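Local coordinates for proteasome assembly chaperone family protein (PDB 3WZ2), which probably acts as a proteasome-assembly chaperone or activator, as an archaeal homologue of eukaryotic proteasome-assembly chaperones, at residues P9-V17 with L93-Y104; A41-V52 with L72-I82. All coordinates share one frame; numbering follows the deposited sequence.

Contact 1 of 2, residues P9-V17 with L93-Y104; sequences PVNLVLPEV and LVNEIAKEIVNY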
loop_
_atom_site.group_PDB
_atom_site.type_symbol
_atom_site.label_atom_id
_atom_site.label_comp_id
_atom_site.label_asym_id
_atom_site.label_seq_id
_atom_site.Cartn_x
_atom_site.Cartn_y
_atom_site.Cartn_z
ATOM N N PRO B 9 16.047 2.500 6.656
ATOM C CA PRO B 9 15.512 1.814 5.466
ATOM C C PRO B 9 16.571 1.373 4.460
ATOM O O PRO B 9 16.413 0.329 3.836
ATOM C CB PRO B 9 14.598 2.853 4.814
ATOM C CG PRO B 9 15.106 4.166 5.297
ATOM C CD PRO B 9 15.771 3.949 6.637
ATOM N N VAL B 10 17.618 2.176 4.293
ATOM C CA VAL B 10 18.784 1.755 3.517
ATOM C C VAL B 10 20.030 2.007 4.312
ATOM O O VAL B 10 20.202 3.086 4.816
ATOM C CB VAL B 10 18.860 2.529 2.196
ATOM C CG1 VAL B 10 20.188 2.300 1.518
ATOM C CG2 VAL B 10 17.735 2.117 1.269
ATOM N N ASN B 11 20.912 1.017 4.423
ATOM C CA ASN B 11 22.262 1.255 4.969
ATOM C C ASN B 11 23.332 0.961 3.974
ATOM O O ASN B 11 23.307 -0.094 3.351
ATOM C CB ASN B 11 22.560 0.433 6.224
ATOM C CG ASN B 11 21.719 0.880 7.393
ATOM O OD1 ASN B 11 22.196 1.660 8.216
ATOM N ND2 ASN B 11 20.446 0.489 7.427
ATOM N N LEU B 12 24.311 1.843 3.861
ATOM C CA LEU B 12 25.497 1.541 3.068
ATOM C C LEU B 12 26.490 0.872 3.938
ATOM O O LEU B 12 26.943 1.454 4.902
ATOM C CB LEU B 12 26.144 2.802 2.479
ATOM C CG LEU B 12 26.126 3.165 1.028
ATOM C CD1 LEU B 12 24.790 2.758 0.454
ATOM C CD2 LEU B 12 26.403 4.642 0.847
ATOM N N VAL B 13 26.900 -0.330 3.573
ATOM C CA VAL B 13 28.044 -0.940 4.204
ATOM C C VAL B 13 29.221 -0.718 3.286
ATOM O O VAL B 13 29.376 -1.395 2.285
ATOM C CB VAL B 13 27.817 -2.456 4.484
ATOM C CG1 VAL B 13 29.017 -3.085 5.201
ATOM C CG2 VAL B 13 26.563 -2.646 5.326
ATOM N N LEU B 14 30.058 0.224 3.651
ATOM C CA LEU B 14 31.071 0.724 2.762
ATOM C C LEU B 14 32.142 1.462 3.570
ATOM O O LEU B 14 31.847 2.510 4.147
ATOM C CB LEU B 14 30.416 1.673 1.765
ATOM C CG LEU B 14 31.321 2.172 0.658
ATOM C CD1 LEU B 14 31.883 1.019 -0.145
ATOM C CD2 LEU B 14 30.560 3.116 -0.252
ATOM N N PRO B 15 33.385 0.941 3.596
ATOM C CA PRO B 15 34.427 1.705 4.291
ATOM C C PRO B 15 34.717 3.031 3.603
ATOM O O PRO B 15 34.496 3.177 2.398
ATOM C CB PRO B 15 35.651 0.788 4.246
ATOM C CG PRO B 15 35.384 -0.180 3.163
ATOM C CD PRO B 15 33.894 -0.319 3.039
ATOM N N GLU B 16 35.192 3.974 4.388
ATOM C CA GLU B 16 35.602 5.285 3.910
ATOM C C GLU B 16 36.802 5.184 3.001
ATOM O O GLU B 16 37.756 4.465 3.286
ATOM C CB GLU B 16 35.912 6.204 5.079
ATOM C CG GLU B 16 34.680 6.443 5.934
ATOM C CD GLU B 16 34.793 7.636 6.890
ATOM O OE1 GLU B 16 35.735 8.480 6.763
ATOM O OE2 GLU B 16 33.923 7.719 7.779
ATOM N N VAL B 17 36.686 5.781 1.829
ATOM C CA VAL B 17 37.795 5.905 0.923
ATOM C C VAL B 17 37.954 7.397 0.738
ATOM O O VAL B 17 37.113 8.028 0.090
ATOM C CB VAL B 17 37.513 5.185 -0.417
ATOM C CG1 VAL B 17 38.624 5.451 -1.442
ATOM C CG2 VAL B 17 37.368 3.678 -0.190
ATOM N N LEU B 93 13.033 3.829 -3.697
ATOM C CA LEU B 93 14.193 3.148 -3.140
ATOM C C LEU B 93 15.485 3.679 -3.808
ATOM O O LEU B 93 16.498 3.854 -3.159
ATOM C CB LEU B 93 14.028 1.657 -3.313
ATOM C CG LEU B 93 15.104 0.757 -2.688
ATOM C CD1 LEU B 93 15.225 0.985 -1.200
ATOM C CD2 LEU B 93 14.755 -0.705 -2.961
ATOM N N VAL B 94 15.410 3.952 -5.100
ATOM C CA VAL B 94 16.520 4.584 -5.818
ATOM C C VAL B 94 16.828 5.935 -5.195
ATOM O O VAL B 94 17.988 6.196 -4.900
ATOM C CB VAL B 94 16.200 4.777 -7.300
ATOM C CG1 VAL B 94 17.223 5.679 -7.952
ATOM C CG2 VAL B 94 16.130 3.439 -8.018
ATOM N N ASN B 95 15.795 6.733 -4.887
ATOM C CA ASN B 95 16.020 7.979 -4.148
ATOM C C ASN B 95 16.657 7.801 -2.763
ATOM O O ASN B 95 17.567 8.537 -2.403
ATOM C CB ASN B 95 14.737 8.791 -3.983
ATOM C CG ASN B 95 14.240 9.368 -5.288
ATOM O OD1 ASN B 95 15.023 9.715 -6.161
ATOM N ND2 ASN B 95 12.934 9.492 -5.414
ATOM N N GLU B 96 16.211 6.813 -2.014
ATOM C CA GLU B 96 16.815 6.566 -0.726
ATOM C C GLU B 96 18.280 6.167 -0.867
ATOM O O GLU B 96 19.104 6.568 -0.051
ATOM C CB GLU B 96 16.052 5.490 0.048
ATOM C CG GLU B 96 14.678 5.897 0.559
ATOM C CD GLU B 96 14.728 6.543 1.942
ATOM O OE1 GLU B 96 15.818 7.034 2.362
ATOM O OE2 GLU B 96 13.663 6.558 2.620
ATOM N N ILE B 97 18.593 5.322 -1.847
ATOM C CA ILE B 97 19.954 4.873 -2.024
ATOM C C ILE B 97 20.831 6.030 -2.453
ATOM O O ILE B 97 21.910 6.201 -1.922
ATOM C CB ILE B 97 20.055 3.707 -3.024
ATOM C CG1 ILE B 97 19.383 2.448 -2.458
ATOM C CG2 ILE B 97 21.506 3.390 -3.355
ATOM C CD1 ILE B 97 19.014 1.437 -3.522
ATOM N N ALA B 98 20.362 6.826 -3.399
ATOM C CA ALA B 98 21.086 8.023 -3.838
ATOM C C ALA B 98 21.407 8.957 -2.676
ATOM O O ALA B 98 22.543 9.446 -2.550
ATOM C CB ALA B 98 20.303 8.784 -4.884
ATOM N N LYS B 99 20.437 9.165 -1.802
ATOM C CA LYS B 99 20.661 9.978 -0.608
ATOM C C LYS B 99 21.805 9.414 0.255
ATOM O O LYS B 99 22.664 10.171 0.708
ATOM C CB LYS B 99 19.352 10.156 0.201
ATOM C CG LYS B 99 18.250 10.954 -0.532
ATOM C CD LYS B 99 18.453 12.455 -0.382
ATOM C CE LYS B 99 17.736 13.138 -1.484
ATOM N NZ LYS B 99 17.568 14.605 -1.303
ATOM N N GLU B 100 21.806 8.113 0.526
ATOM C CA GLU B 100 22.896 7.538 1.346
ATOM C C GLU B 100 24.235 7.586 0.631
ATOM O O GLU B 100 25.257 7.828 1.245
ATOM C CB GLU B 100 22.609 6.092 1.726
ATOM C CG GLU B 100 21.431 5.899 2.650
ATOM C CD GLU B 100 21.573 6.631 3.990
ATOM O OE1 GLU B 100 22.657 6.564 4.623
ATOM O OE2 GLU B 100 20.580 7.291 4.390
ATOM N N ILE B 101 24.226 7.375 -0.684
ATOM C CA ILE B 101 25.454 7.482 -1.440
ATOM C C ILE B 101 26.030 8.913 -1.335
ATOM O O ILE B 101 27.200 9.100 -1.076
ATOM C CB ILE B 101 25.234 7.108 -2.902
ATOM C CG1 ILE B 101 25.034 5.603 -3.017
ATOM C CG2 ILE B 101 26.388 7.582 -3.756
ATOM C CD1 ILE B 101 24.605 5.125 -4.403
ATOM N N VAL B 102 25.173 9.917 -1.489
ATOM C CA VAL B 102 25.634 11.279 -1.418
ATOM C C VAL B 102 26.139 11.648 -0.016
ATOM O O VAL B 102 27.157 12.301 0.105
ATOM C CB VAL B 102 24.541 12.233 -1.892
ATOM C CG1 VAL B 102 24.872 13.671 -1.551
ATOM C CG2 VAL B 102 24.354 12.063 -3.388
ATOM N N ASN B 103 25.451 11.226 1.030
ATOM C CA ASN B 103 25.963 11.422 2.393
ATOM C C ASN B 103 27.345 10.810 2.572
ATOM O O ASN B 103 28.203 11.428 3.173
ATOM C CB ASN B 103 25.033 10.827 3.465
ATOM C CG ASN B 103 23.720 11.593 3.584
ATOM O OD1 ASN B 103 23.665 12.786 3.258
ATOM N ND2 ASN B 103 22.652 10.931 4.072
ATOM N N TYR B 104 27.555 9.598 2.040
ATOM C CA TYR B 104 28.836 8.975 2.115
ATOM C C TYR B 104 29.884 9.800 1.372
ATOM O O TYR B 104 30.961 10.038 1.881
ATOM C CB TYR B 104 28.777 7.553 1.553
ATOM C CG TYR B 104 30.124 6.916 1.380
ATOM C CD1 TYR B 104 30.669 6.126 2.366
ATOM C CD2 TYR B 104 30.841 7.098 0.221
ATOM C CE1 TYR B 104 31.931 5.556 2.199
ATOM C CE2 TYR B 104 32.086 6.544 0.044
ATOM C CZ TYR B 104 32.634 5.780 1.035
ATOM O OH TYR B 104 33.872 5.227 0.833
HETATM O O HOH W 1 18.245 5.207 4.601
HETATM O O HOH W 2 24.376 4.285 5.467
#

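Contact 2 of 2, residues A41-V52 with L72-I82; sequences AKELDMDLIGYV and LRFYGKNNIII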
loop_
_atom_site.group_PDB
_atom_site.type_symbol
_atom_site.label_atom_id
_atom_site.label_comp_id
_atom_site.label_asym_id
_atom_site.label_seq_id
_atom_site.Cartn_x
_atom_site.Cartn_y
_atom_site.Cartn_z
ATOM N N ALA B 41 35.039 -3.002 -13.495
ATOM C CA ALA B 41 35.362 -3.561 -12.199
ATOM C C ALA B 41 36.206 -4.823 -12.376
ATOM O O ALA B 41 37.142 -5.059 -11.620
ATOM C CB ALA B 41 34.099 -3.887 -11.450
ATOM N N LYS B 42 35.856 -5.609 -13.391
ATOM C CA LYS B 42 36.593 -6.822 -13.733
ATOM C C LYS B 42 37.957 -6.509 -14.330
ATOM O O LYS B 42 38.955 -7.053 -13.881
ATOM C CB LYS B 42 35.769 -7.680 -14.680
ATOM C CG LYS B 42 36.496 -8.907 -15.205
ATOM C CD LYS B 42 35.616 -9.711 -16.155
ATOM C CE LYS B 42 34.750 -10.673 -15.345
ATOM N NZ LYS B 42 33.620 -11.241 -16.130
ATOM N N GLU B 43 38.034 -5.569 -15.269
ATOM C CA GLU B 43 39.312 -5.257 -15.908
ATOM C C GLU B 43 40.325 -4.604 -14.992
ATOM O O GLU B 43 41.529 -4.768 -15.186
ATOM C CB GLU B 43 39.137 -4.326 -17.102
ATOM C CG GLU B 43 38.609 -4.988 -18.338
ATOM C CD GLU B 43 39.367 -6.249 -18.750
ATOM O OE1 GLU B 43 40.474 -6.105 -19.312
ATOM O OE2 GLU B 43 38.845 -7.371 -18.522
ATOM N N LEU B 44 39.866 -3.809 -14.035
ATOM C CA LEU B 44 40.762 -3.205 -13.058
ATOM C C LEU B 44 40.991 -4.100 -11.840
ATOM O O LEU B 44 41.580 -3.647 -10.861
ATOM C CB LEU B 44 40.212 -1.847 -12.587
ATOM C CG LEU B 44 40.182 -0.762 -13.676
ATOM C CD1 LEU B 44 39.325 0.416 -13.289
ATOM C CD2 LEU B 44 41.605 -0.287 -13.999
ATOM N N ASP B 45 40.492 -5.335 -11.879
ATOM C CA ASP B 45 40.773 -6.318 -10.839
ATOM C C ASP B 45 40.327 -5.830 -9.460
ATOM O O ASP B 45 41.054 -5.939 -8.481
ATOM C CB ASP B 45 42.271 -6.665 -10.829
ATOM C CG ASP B 45 42.582 -7.947 -10.039
ATOM O OD1 ASP B 45 41.797 -8.922 -10.125
ATOM O OD2 ASP B 45 43.600 -7.944 -9.310
ATOM N N MET B 46 39.112 -5.301 -9.376
ATOM C CA MET B 46 38.671 -4.675 -8.140
ATOM C C MET B 46 38.241 -5.734 -7.143
ATOM O O MET B 46 37.779 -6.779 -7.533
ATOM C CB MET B 46 37.532 -3.700 -8.427
ATOM C CG MET B 46 37.992 -2.558 -9.307
ATOM S SD MET B 46 36.909 -1.138 -9.165
ATOM C CE MET B 46 37.936 0.147 -9.814
ATOM N N ASP B 47 38.368 -5.430 -5.864
ATOM C CA ASP B 47 37.746 -6.222 -4.815
ATOM C C ASP B 47 36.335 -5.738 -4.541
ATOM O O ASP B 47 36.026 -4.548 -4.673
ATOM C CB ASP B 47 38.556 -6.128 -3.512
ATOM C CG ASP B 47 40.033 -6.437 -3.726
ATOM O OD1 ASP B 47 40.343 -7.511 -4.298
ATOM O OD2 ASP B 47 40.884 -5.592 -3.367
ATOM N N LEU B 48 35.491 -6.663 -4.103
ATOM C CA LEU B 48 34.242 -6.323 -3.473
ATOM C C LEU B 48 34.517 -5.662 -2.119
ATOM O O LEU B 48 35.111 -6.284 -1.259
ATOM C CB LEU B 48 33.423 -7.589 -3.284
ATOM C CG LEU B 48 32.069 -7.417 -2.610
ATOM C CD1 LEU B 48 31.143 -6.653 -3.522
ATOM C CD2 LEU B 48 31.473 -8.782 -2.293
ATOM N N ILE B 49 34.102 -4.408 -1.940
ATOM C CA ILE B 49 34.396 -3.699 -0.691
ATOM C C ILE B 49 33.163 -3.345 0.154
ATOM O O ILE B 49 33.306 -2.934 1.289
ATOM C CB ILE B 49 35.257 -2.431 -0.915
ATOM C CG1 ILE B 49 34.563 -1.434 -1.859
ATOM C CG2 ILE B 49 36.626 -2.817 -1.444
ATOM C CD1 ILE B 49 35.149 -0.032 -1.816
ATOM N N GLY B 50 31.974 -3.475 -0.412
ATOM C CA GLY B 50 30.766 -3.170 0.311
ATOM C C GLY B 50 29.506 -3.431 -0.470
ATOM O O GLY B 50 29.535 -3.964 -1.564
ATOM N N TYR B 51 28.377 -3.046 0.121
ATOM C CA TYR B 51 27.090 -3.335 -0.457
ATOM C C TYR B 51 26.044 -2.417 0.114
ATOM O O TYR B 51 26.265 -1.754 1.124
ATOM C CB TYR B 51 26.720 -4.809 -0.232
ATOM C CG TYR B 51 26.733 -5.242 1.223
ATOM C CD1 TYR B 51 27.931 -5.450 1.882
ATOM C CD2 TYR B 51 25.556 -5.454 1.911
ATOM C CE1 TYR B 51 27.966 -5.856 3.200
ATOM C CE2 TYR B 51 25.575 -5.867 3.239
ATOM C CZ TYR B 51 26.784 -6.056 3.880
ATOM O OH TYR B 51 26.826 -6.473 5.213
ATOM N N VAL B 52 24.894 -2.403 -0.528
ATOM C CA VAL B 52 23.710 -1.779 0.003
ATOM C C VAL B 52 22.828 -2.816 0.684
ATOM O O VAL B 52 22.566 -3.899 0.155
ATOM C CB VAL B 52 22.891 -1.150 -1.100
ATOM C CG1 VAL B 52 21.688 -0.434 -0.533
ATOM C CG2 VAL B 52 23.753 -0.215 -1.916
ATOM N N LEU B 72 23.332 -5.512 -4.818
ATOM C CA LEU B 72 23.772 -4.118 -4.942
ATOM C C LEU B 72 25.092 -3.959 -4.239
ATOM O O LEU B 72 25.165 -4.093 -3.028
ATOM C CB LEU B 72 22.753 -3.166 -4.323
ATOM C CG LEU B 72 21.710 -2.656 -5.283
ATOM C CD1 LEU B 72 20.759 -3.761 -5.721
ATOM C CD2 LEU B 72 20.931 -1.523 -4.638
ATOM N N ARG B 73 26.149 -3.790 -5.005
ATOM C CA ARG B 73 27.472 -3.926 -4.453
ATOM C C ARG B 73 28.395 -2.806 -4.939
ATOM O O ARG B 73 28.118 -2.149 -5.938
ATOM C CB ARG B 73 28.099 -5.321 -4.707
ATOM C CG ARG B 73 27.874 -5.873 -6.065
ATOM C CD ARG B 73 28.282 -7.343 -6.201
ATOM N NE ARG B 73 28.309 -7.615 -7.625
ATOM C CZ ARG B 73 27.243 -7.823 -8.355
ATOM N NH1 ARG B 73 26.035 -7.847 -7.794
ATOM N NH2 ARG B 73 27.375 -8.072 -9.643
ATOM N N PHE B 74 29.468 -2.614 -4.186
ATOM C CA PHE B 74 30.518 -1.648 -4.483
ATOM C C PHE B 74 31.835 -2.368 -4.615
ATOM O O PHE B 74 32.198 -3.180 -3.756
ATOM C CB PHE B 74 30.622 -0.624 -3.361
ATOM C CG PHE B 74 29.347 0.129 -3.137
ATOM C CD1 PHE B 74 28.986 1.156 -3.976
ATOM C CD2 PHE B 74 28.492 -0.215 -2.093
ATOM C CE1 PHE B 74 27.803 1.843 -3.781
ATOM C CE2 PHE B 74 27.302 0.477 -1.897
ATOM C CZ PHE B 74 26.950 1.498 -2.760
ATOM N N TYR B 75 32.544 -2.077 -5.707
ATOM C CA TYR B 75 33.881 -2.567 -5.931
ATOM C C TYR B 75 34.859 -1.440 -5.774
ATOM O O TYR B 75 34.519 -0.272 -5.984
ATOM C CB TYR B 75 33.985 -3.150 -7.332
ATOM C CG TYR B 75 33.198 -4.417 -7.534
ATOM C CD1 TYR B 75 33.734 -5.651 -7.173
ATOM C CD2 TYR B 75 31.942 -4.390 -8.065
ATOM C CE1 TYR B 75 33.031 -6.823 -7.339
ATOM C CE2 TYR B 75 31.216 -5.564 -8.246
ATOM C CZ TYR B 75 31.773 -6.772 -7.870
ATOM O OH TYR B 75 31.052 -7.911 -8.059
ATOM N N GLY B 76 36.080 -1.790 -5.419
ATOM C CA GLY B 76 37.066 -0.831 -5.014
ATOM C C GLY B 76 38.445 -1.243 -5.427
ATOM O O GLY B 76 38.800 -2.419 -5.360
ATOM N N LYS B 77 39.218 -0.269 -5.864
ATOM C CA LYS B 77 40.656 -0.376 -5.951
ATOM C C LYS B 77 41.267 0.995 -5.824
ATOM O O LYS B 77 40.917 1.879 -6.599
ATOM C CB LYS B 77 41.000 -0.895 -7.350
ATOM C CG LYS B 77 42.481 -1.188 -7.595
ATOM C CD LYS B 77 42.801 -2.509 -6.930
ATOM C CE LYS B 77 43.262 -3.595 -7.861
ATOM N NZ LYS B 77 44.500 -4.140 -7.256
ATOM N N ASN B 78 42.199 1.148 -4.901
ATOM C CA ASN B 78 42.858 2.449 -4.633
ATOM C C ASN B 78 41.781 3.487 -4.334
ATOM O O ASN B 78 41.009 3.275 -3.409
ATOM C CB ASN B 78 43.767 2.863 -5.793
ATOM C CG ASN B 78 44.900 1.872 -6.005
ATOM O OD1 ASN B 78 45.460 1.346 -5.050
ATOM N ND2 ASN B 78 45.231 1.609 -7.264
ATOM N N ASN B 79 41.691 4.555 -5.118
ATOM C CA ASN B 79 40.784 5.660 -4.784
ATOM C C ASN B 79 39.478 5.547 -5.564
ATOM O O ASN B 79 38.646 6.433 -5.506
ATOM C CB ASN B 79 41.476 7.017 -5.013
ATOM C CG ASN B 79 41.992 7.184 -6.438
ATOM O OD1 ASN B 79 42.456 6.225 -7.063
ATOM N ND2 ASN B 79 41.893 8.397 -6.969
ATOM N N ILE B 80 39.300 4.461 -6.307
ATOM C CA ILE B 80 38.148 4.317 -7.169
ATOM C C ILE B 80 37.126 3.357 -6.575
ATOM O O ILE B 80 37.487 2.276 -6.093
ATOM C CB ILE B 80 38.539 3.843 -8.573
ATOM C CG1 ILE B 80 39.522 4.857 -9.161
ATOM C CG2 ILE B 80 37.300 3.734 -9.452
ATOM C CD1 ILE B 80 40.093 4.480 -10.483
ATOM N N ILE B 81 35.857 3.760 -6.610
ATOM C CA ILE B 81 34.733 2.915 -6.231
ATOM C C ILE B 81 33.801 2.814 -7.419
ATOM O O ILE B 81 33.502 3.821 -8.063
ATOM C CB ILE B 81 33.958 3.503 -5.056
ATOM C CG1 ILE B 81 34.882 3.701 -3.838
ATOM C CG2 ILE B 81 32.772 2.627 -4.703
ATOM C CD1 ILE B 81 34.242 4.445 -2.699
ATOM N N ILE B 82 33.345 1.594 -7.707
ATOM C CA ILE B 82 32.323 1.354 -8.728
ATOM C C ILE B 82 31.095 0.742 -8.103
ATOM O O ILE B 82 31.207 -0.238 -7.371
ATOM C CB ILE B 82 32.855 0.431 -9.817
ATOM C CG1 ILE B 82 34.018 1.144 -10.499
ATOM C CG2 ILE B 82 31.784 0.104 -10.835
ATOM C CD1 ILE B 82 34.615 0.381 -11.631
HETATM O O HOH W 3 22.228 -5.667 -1.929
#

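Contact 1 of 2, residues P9-V17 with L93-Y104
Y104 of helix 93-104 and L14, just past strand 11-13, meet at about a right angle: CD2 of L14 stands 3.6 Å from the centroid of the Y104 ring and 12° off its normal, a CH-pi contact over the middle of one face. With chi1 at 170°, CG of Y104 lies opposite the backbone nitrogen and the ring is carried onward in the N-to-C direction of the helix, into the bend at P15-V17. There the hydroxyl works both ways. Y104 OH donates to P15 O at 2.7 Å, which lies near the ring plane, and accepts a weak, bent bond of 3.0 Å from V17 N (133° at the hydrogen). Tyrosine suits the place because it offers a flat greasy face to leucine and a polar end to a loop backbone.

L12 lies antiparallel alongside the E100 side chain, its CD2 over the helix backbone at E100 O and 3.8 Å from Y104 CB. V10 divides its branches at the other end. CG2 of V10 touches L93 CD1 at 3.7 Å and also lies near E96 CB, while V10 CG1 faces I97 CG1 at 4.1 Å and borders E100 CG; a compact valine thus fits close among four helix side chains.

Strand 11-13 bonds along one edge to strand 47-53, through N11 with D53 and V13 with Y51. The amides of V10 and L12 use water instead. L12 N gives its hydrogen to a water at 2.9 Å, and that water donates to E100 OE1 at 3.0 Å; a second water links V10 N to E100 OE2. E100 bends at chi2 to bring its two oxygens to the two waters. Apolar side chains thus pack an edge strand on the helix, while the E100 carboxylate reaches the amides of V10 and L12 through one water each and one phenol hydroxyl ties down the loop beyond.

Contact 2 of 2, residues A41-V52 with L72-I82
F74 O receives two backbone N-H groups from the neighbouring antiparallel strand: a firm bond from I49 N at 2.9 Å and a weak one from G50 N at 3.4 Å. Two residues facing one make a classic beta bulge, which shifts the register of strands 47-52 and 72-77 by one residue. Glycine suits the bulge at G50, where the backbone is almost fully stretched and the edge of the F74 ring lies close to G50 C and Y51 N. Beyond the bulge V52 CG2 rests 3.6 Å from F74 CE2, joining valine and phenylalanine in the buried part of the sheet.

Towards the hairpin, D47 and G76 form a hydrogen-bonded pair, and D47 O also takes a CA-H...O contact from Y75 CA at 3.2 Å. I49 holds CG1 between its backbone nitrogen and carbonyl carbon (chi1 59°), which brings CD1 to 3.8 Å from G76 CA; the glycine, bare of a side chain, lets the isoleucine lie against the strand.

The face opposite F74 carries L48, Y51, R73 and Y75. CD1 of L48 touches R73 CB at 3.5 Å and overhangs the rim of the Y75 ring. R73 NE donates to Y75 OH at 2.8 Å, nearly in the guanidinium plane, while R73 NH1 makes a salt bridge with D86.

A Schellman motif closes helix 32-43, with D45 as its C-prime residue (M46 N to A41 O, D45 N to K42 O), and M46 then stretches its flexible chain across the hairpin, SD lying 3.7 Å from I82 CD1 and CE meeting I80. The backbone bonds fix the register with its one-residue slip, the M46 thioether packs the segment after the helix on I80 and I82, and R73, bonded to both Y75 OH and D86, is held in place on the face that also carries L48.

The two contacts have centres about 15 Å apart and belong to one mixed sheet. Along the chain both segments of contact 2 fall between those of contact 1: strand 11-13 comes first, then helix 32-43 with strand 47-53, then strands 72-77 and 80-85, and finally helix 91-107. Strand 11-13 is one of the two edge strands of the sheet within the chain and lies beside 47-53; just past it, P15 CD packs against I49 O. Helix 91-107 packs on the face bearing F74, where I97 also meets L72. N95 bonds to a second subunit and Y51 stacks edge-to-face on W165 of a third, so different surfaces of this region meet different neighbouring subunits in the five-chain oligomer.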